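Local coordinates for universal stress protein (Burkholderia pseudomallei, PDB 4WNY) that belongs to the universal stress protein family, probably binds ATP through the family's glycine-rich loop, and may act in signalling under stress, at the interface of chains A and B. Numbering follows the deposited sequence. Chains: chain A/B, Universal stress protein.

Contact 1: the interface of chains A and B. Residues chain A 25-26, 28-29, 32, 147; chain B 5-6, 29.
B:Met5 and B:Tyr6, in a coil just ahead of strand 8-13, turned at B:Met5 (psi -24°), lie across helix 17-32 of chain A and send their side chains against its A:Ala25, A:Glu28, A:Leu29 and A:Asp32. This helix is the first of the alpha/beta fold of the universal stress protein family. The phenol of B:Tyr6 carries the contact: its hydroxyl OH donates a hydrogen bond of 2.7 Å to A:Ala25 O. The donor stands well above the carbonyl plane, with a C=O...OH angle of 107°, while A:Leu29 N, one turn further along the helix, faces the same oxygen at 3.0 Å. The tyrosine thus approaches the helix backbone from its flank, and the small methyl of A:Ala25 leaves room for it. Across the ring A:Leu29 stands roughly perpendicular, its CD1 3.8 Å above the ring centre; with CG anti to the backbone N (chi1 -175°), the branch reaches over the ring face while CB meets CE2 at 3.5 Å. B:Met5 CG covers the opposite face near the rim, so the aromatic plane is held between two aliphatic groups. The flexible methionine bends at its last torsion and sets SD 3.7 Å from A:Ala25 CA, a soft filler beside the helix. A:Asp32 turns its carboxylate at right angles to the phenol, with OD2 near CD2. Beyond the ring, A:Leu29 CD1 meets B:Leu29 CD1 at 3.8 Å, the two isobutyl groups crossing about perpendicularly.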
ATOM      1  N   ALA A  25       2.301  11.189  -3.636  1.00 39.66           N
ATOM      2  CA  ALA A  25       2.735  10.215  -2.643  1.00 38.69           C
ATOM      3  C   ALA A  25       3.699   9.207  -3.260  1.00 36.19           C
ATOM      4  O   ALA A  25       4.711   8.853  -2.655  1.00 35.38           O
ATOM      5  CB  ALA A  25       1.536   9.505  -2.038  1.00 38.90           C
ATOM      6  N   ALA A  26       3.375   8.754  -4.468  1.00 32.64           N
ATOM      7  CA  ALA A  26       4.220   7.811  -5.192  1.00 31.28           C
ATOM      8  C   ALA A  26       5.557   8.451  -5.549  1.00 32.78           C
ATOM      9  O   ALA A  26       6.597   7.795  -5.512  1.00 32.24           O
ATOM     10  CB  ALA A  26       3.514   7.316  -6.445  1.00 29.81           C
ATOM     11  N   GLU A  28       7.034  10.963  -3.836  1.00 40.35           N
ATOM     12  CA  GLU A  28       7.764  11.105  -2.581  1.00 41.58           C
ATOM     13  C   GLU A  28       8.416   9.791  -2.178  1.00 39.80           C
ATOM     14  O   GLU A  28       9.538   9.771  -1.676  1.00 42.81           O
ATOM     15  CB  GLU A  28       6.831  11.591  -1.469  1.00 43.02           C
ATOM     16  N   LEU A  29       7.702   8.693  -2.403  1.00 37.29           N
ATOM     17  CA  LEU A  29       8.228   7.367  -2.114  1.00 36.96           C
ATOM     18  C   LEU A  29       9.349   7.010  -3.080  1.00 35.45           C
ATOM     19  O   LEU A  29      10.370   6.452  -2.682  1.00 35.51           O
ATOM     20  CB  LEU A  29       7.117   6.319  -2.190  1.00 36.09           C
ATOM     21  CG  LEU A  29       7.520   4.899  -1.801  1.00 38.63           C
ATOM     22  CD1 LEU A  29       7.750   4.815  -0.306  1.00 39.49           C
ATOM     23  CD2 LEU A  29       6.467   3.900  -2.243  1.00 37.86           C
ATOM     24  N   ASP A  32      12.424   8.999  -2.070  1.00 48.33           N
ATOM     25  CA  ASP A  32      12.981   8.516  -0.810  1.00 52.88           C
ATOM     26  C   ASP A  32      13.663   7.166  -0.985  1.00 52.39           C
ATOM     27  O   ASP A  32      14.736   6.925  -0.434  1.00 55.03           O
ATOM     28  CB  ASP A  32      11.891   8.409   0.261  1.00 54.30           C
ATOM     29  CG  ASP A  32      11.461   9.761   0.793  1.00 57.80           C
ATOM     30  OD1 ASP A  32      12.161  10.756   0.512  1.00 60.05           O
ATOM     31  OD2 ASP A  32      10.432   9.831   1.499  1.00 59.04           O
ATOM     32  N   LEU A 147      -0.530  -0.132  -2.856  1.00 32.90           N
ATOM     33  CA  LEU A 147      -0.506   0.945  -1.875  1.00 35.08           C
ATOM     34  C   LEU A 147      -1.685   1.890  -2.071  1.00 34.88           C
ATOM     35  O   LEU A 147      -1.790   2.558  -3.099  1.00 32.90           O
ATOM     36  CB  LEU A 147       0.810   1.721  -1.968  1.00 33.68           C
ATOM     37  CG  LEU A 147       0.978   2.921  -1.033  1.00 34.57           C
ATOM     38  CD1 LEU A 147       0.766   2.513   0.417  1.00 31.25           C
ATOM     39  CD2 LEU A 147       2.339   3.581  -1.221  1.00 33.09           C
TER
ATOM     40  N   MET B   5       6.556  11.881   5.047  1.00 71.53           N
ATOM     41  CA  MET B   5       5.367  11.187   4.565  1.00 64.71           C
ATOM     42  C   MET B   5       5.479   9.686   4.812  1.00 59.01           C
ATOM     43  O   MET B   5       4.476   8.978   4.902  1.00 57.99           O
ATOM     44  CB  MET B   5       5.147  11.463   3.075  1.00 65.09           C
ATOM     45  CG  MET B   5       3.845  10.889   2.529  1.00 63.72           C
ATOM     46  SD  MET B   5       3.567  11.230   0.781  1.00 68.18           S
ATOM     47  CE  MET B   5       3.438  13.018   0.779  1.00 72.06           C
ATOM     48  N   TYR B   6       6.712   9.208   4.923  1.00 55.56           N
ATOM     49  CA  TYR B   6       6.959   7.805   5.203  1.00 50.33           C
ATOM     50  C   TYR B   6       7.983   7.651   6.317  1.00 48.15           C
ATOM     51  O   TYR B   6       8.716   6.671   6.351  1.00 47.86           O
ATOM     52  CB  TYR B   6       7.440   7.084   3.944  1.00 49.66           C
ATOM     53  CG  TYR B   6       6.488   7.192   2.775  1.00 49.87           C
ATOM     54  CD1 TYR B   6       5.303   6.468   2.754  1.00 48.01           C
ATOM     55  CD2 TYR B   6       6.776   8.011   1.693  1.00 52.23           C
ATOM     56  CE1 TYR B   6       4.429   6.561   1.688  1.00 49.68           C
ATOM     57  CE2 TYR B   6       5.907   8.111   0.621  1.00 53.72           C
ATOM     58  CZ  TYR B   6       4.736   7.382   0.624  1.00 51.89           C
ATOM     59  OH  TYR B   6       3.865   7.474  -0.438  1.00 52.45           O
ATOM     60  N   LEU B  29      11.364  -1.654   2.967  1.00 37.29           N
ATOM     61  CA  LEU B  29      10.916  -0.298   2.680  1.00 36.96           C
ATOM     62  C   LEU B  29      11.485   0.682   3.696  1.00 35.45           C
ATOM     63  O   LEU B  29      11.918   1.777   3.341  1.00 35.51           O
ATOM     64  CB  LEU B  29       9.389  -0.225   2.678  1.00 36.09           C
ATOM     65  CG  LEU B  29       8.794   1.124   2.284  1.00 38.63           C
ATOM     66  CD1 LEU B  29       8.991   1.365   0.801  1.00 39.49           C
ATOM     67  CD2 LEU B  29       7.323   1.191   2.651  1.00 37.86           C
TER

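Contact 2: the interface of chains A and B. Residues chain A 142-145; chain B 121, 150.
B:Pro150, at the end of strand 146-150, fits its pyrrolidine ring against the chain A loop, A:Ala142 to A:Pro145, that links helix 134-141 to strand 146-150 of its own chain. In the universal stress protein family this last strand commonly lies at the dimer interface. The two prolines meet with their rings steeply inclined, about 75° apart: B:Pro150 points its CD toward the face of A:Pro145, above the N-CA side of that ring, 3.9 Å from A:Pro145 CA. Two rigid rings can meet this way with little loss of conformational freedom. The other end of B:Pro150 is met by A:Ala142, whose methyl CB lies obliquely outside the rim, 3.7 Å from B:Pro150 CB. A:Ala142 has a left-handed backbone (phi 56°), which turns the chain out of the helix, and a methyl is small enough to sit between the ring and the B:His121 backbone. The carbonyl oxygens of A:Ala142 and A:Cys144 both lie close to the mean plane of the B:Pro150 ring, beyond its edge, and touch it with their flanks, A:Ala142 O lying 3.4 Å from B:Pro150 CB and A:Cys144 O 3.8 Å from B:Pro150 CG. Proline carbons next to the ring nitrogen are somewhat electropositive, but CB and CG are less so, and these are best read as van der Waals contacts. B:His121 belongs to the G-2X-G-9X-G-S nucleotide-binding motif and touches with its backbone: its C lies 3.4 Å from A:Ala142 CB. Its CG is nearly anti to that carbonyl carbon (chi1 -78°), which carries the imidazole away from chain A.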
ATOM      1  N   ALA A 142      -4.897  -9.792  -5.211  1.00 75.10           N
ATOM      2  CA  ALA A 142      -3.643 -10.027  -4.500  1.00 73.75           C
ATOM      3  C   ALA A 142      -2.606 -10.680  -5.406  1.00 71.71           C
ATOM      4  O   ALA A 142      -2.010 -11.699  -5.053  1.00 72.79           O
ATOM      5  CB  ALA A 142      -3.882 -10.876  -3.261  1.00 78.01           C
ATOM      6  N   ARG A 143      -2.402 -10.088  -6.579  1.00 69.17           N
ATOM      7  CA  ARG A 143      -1.419 -10.588  -7.531  1.00 69.37           C
ATOM      8  C   ARG A 143      -0.116  -9.806  -7.419  1.00 66.57           C
ATOM      9  O   ARG A 143       0.916 -10.218  -7.951  1.00 68.65           O
ATOM     10  CB  ARG A 143      -1.963 -10.501  -8.959  1.00 69.73           C
ATOM     11  N   CYS A 144      -0.175  -8.681  -6.714  1.00 61.62           N
ATOM     12  CA  CYS A 144       0.960  -7.777  -6.584  1.00 57.40           C
ATOM     13  C   CYS A 144       0.711  -6.766  -5.465  1.00 51.78           C
ATOM     14  O   CYS A 144      -0.437  -6.403  -5.207  1.00 49.06           O
ATOM     15  CB  CYS A 144       1.220  -7.062  -7.916  1.00 59.65           C
ATOM     16  SG  CYS A 144       1.554  -5.291  -7.794  1.00 59.81           S
ATOM     17  N   PRO A 145       1.784  -6.325  -4.784  1.00 49.77           N
ATOM     18  CA  PRO A 145       1.687  -5.329  -3.708  1.00 37.69           C
ATOM     19  C   PRO A 145       0.963  -4.053  -4.136  1.00 36.11           C
ATOM     20  O   PRO A 145       1.274  -3.498  -5.189  1.00 38.75           O
ATOM     21  CB  PRO A 145       3.152  -5.032  -3.378  1.00 36.33           C
ATOM     22  CG  PRO A 145       3.868  -6.276  -3.737  1.00 49.07           C
ATOM     23  CD  PRO A 145       3.166  -6.810  -4.954  1.00 49.59           C
TER
ATOM     24  N   HIS B 121      -4.036 -12.102   1.403  1.00 66.20           N
ATOM     25  CA  HIS B 121      -4.077 -13.333   0.622  1.00 69.83           C
ATOM     26  C   HIS B 121      -4.551 -13.069  -0.801  1.00 71.82           C
ATOM     27  O   HIS B 121      -5.745 -13.143  -1.091  1.00 74.72           O
ATOM     28  CB  HIS B 121      -4.988 -14.365   1.288  1.00 73.76           C
ATOM     29  CG  HIS B 121      -4.359 -15.060   2.458  1.00 73.56           C
ATOM     30  ND1 HIS B 121      -3.609 -14.396   3.399  1.00 71.42           N
ATOM     31  CD2 HIS B 121      -4.376 -16.362   2.831  1.00 75.81           C
ATOM     32  CE1 HIS B 121      -3.186 -15.260   4.309  1.00 72.99           C
ATOM     33  NE2 HIS B 121      -3.637 -16.456   3.987  1.00 75.00           N
ATOM     34  N   PRO B 150       0.544  -9.299  -0.595  1.00 45.12           N
ATOM     35  CA  PRO B 150       0.024 -10.657  -0.783  1.00 47.65           C
ATOM     36  C   PRO B 150       1.053 -11.717  -0.395  1.00 49.00           C
ATOM     37  O   PRO B 150       2.251 -11.437  -0.410  1.00 48.35           O
ATOM     38  CB  PRO B 150      -0.279 -10.712  -2.286  1.00 48.31           C
ATOM     39  CG  PRO B 150      -0.394  -9.277  -2.711  1.00 47.84           C
ATOM     40  CD  PRO B 150       0.597  -8.552  -1.863  1.00 43.94           C
TER

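The centres of the C-alpha atoms of contact 1 and contact 2 are about 19 Å apart. They share strand 146-150, which gives A:Leu147 to contact 1 and B:Pro150 to contact 2. Contact 1 adds helix 17-32 and the N-terminal segment, so the beginning and the last strand of the modelled chain take part. Each contact has a symmetry twin, and together they brace the two-fold pair of the deposited assembly, which resembles dimers common in this family and may be biological. The chain is not modelled just beyond B:His121, so any effect on the motif loop is a possibility the structure alone does not show.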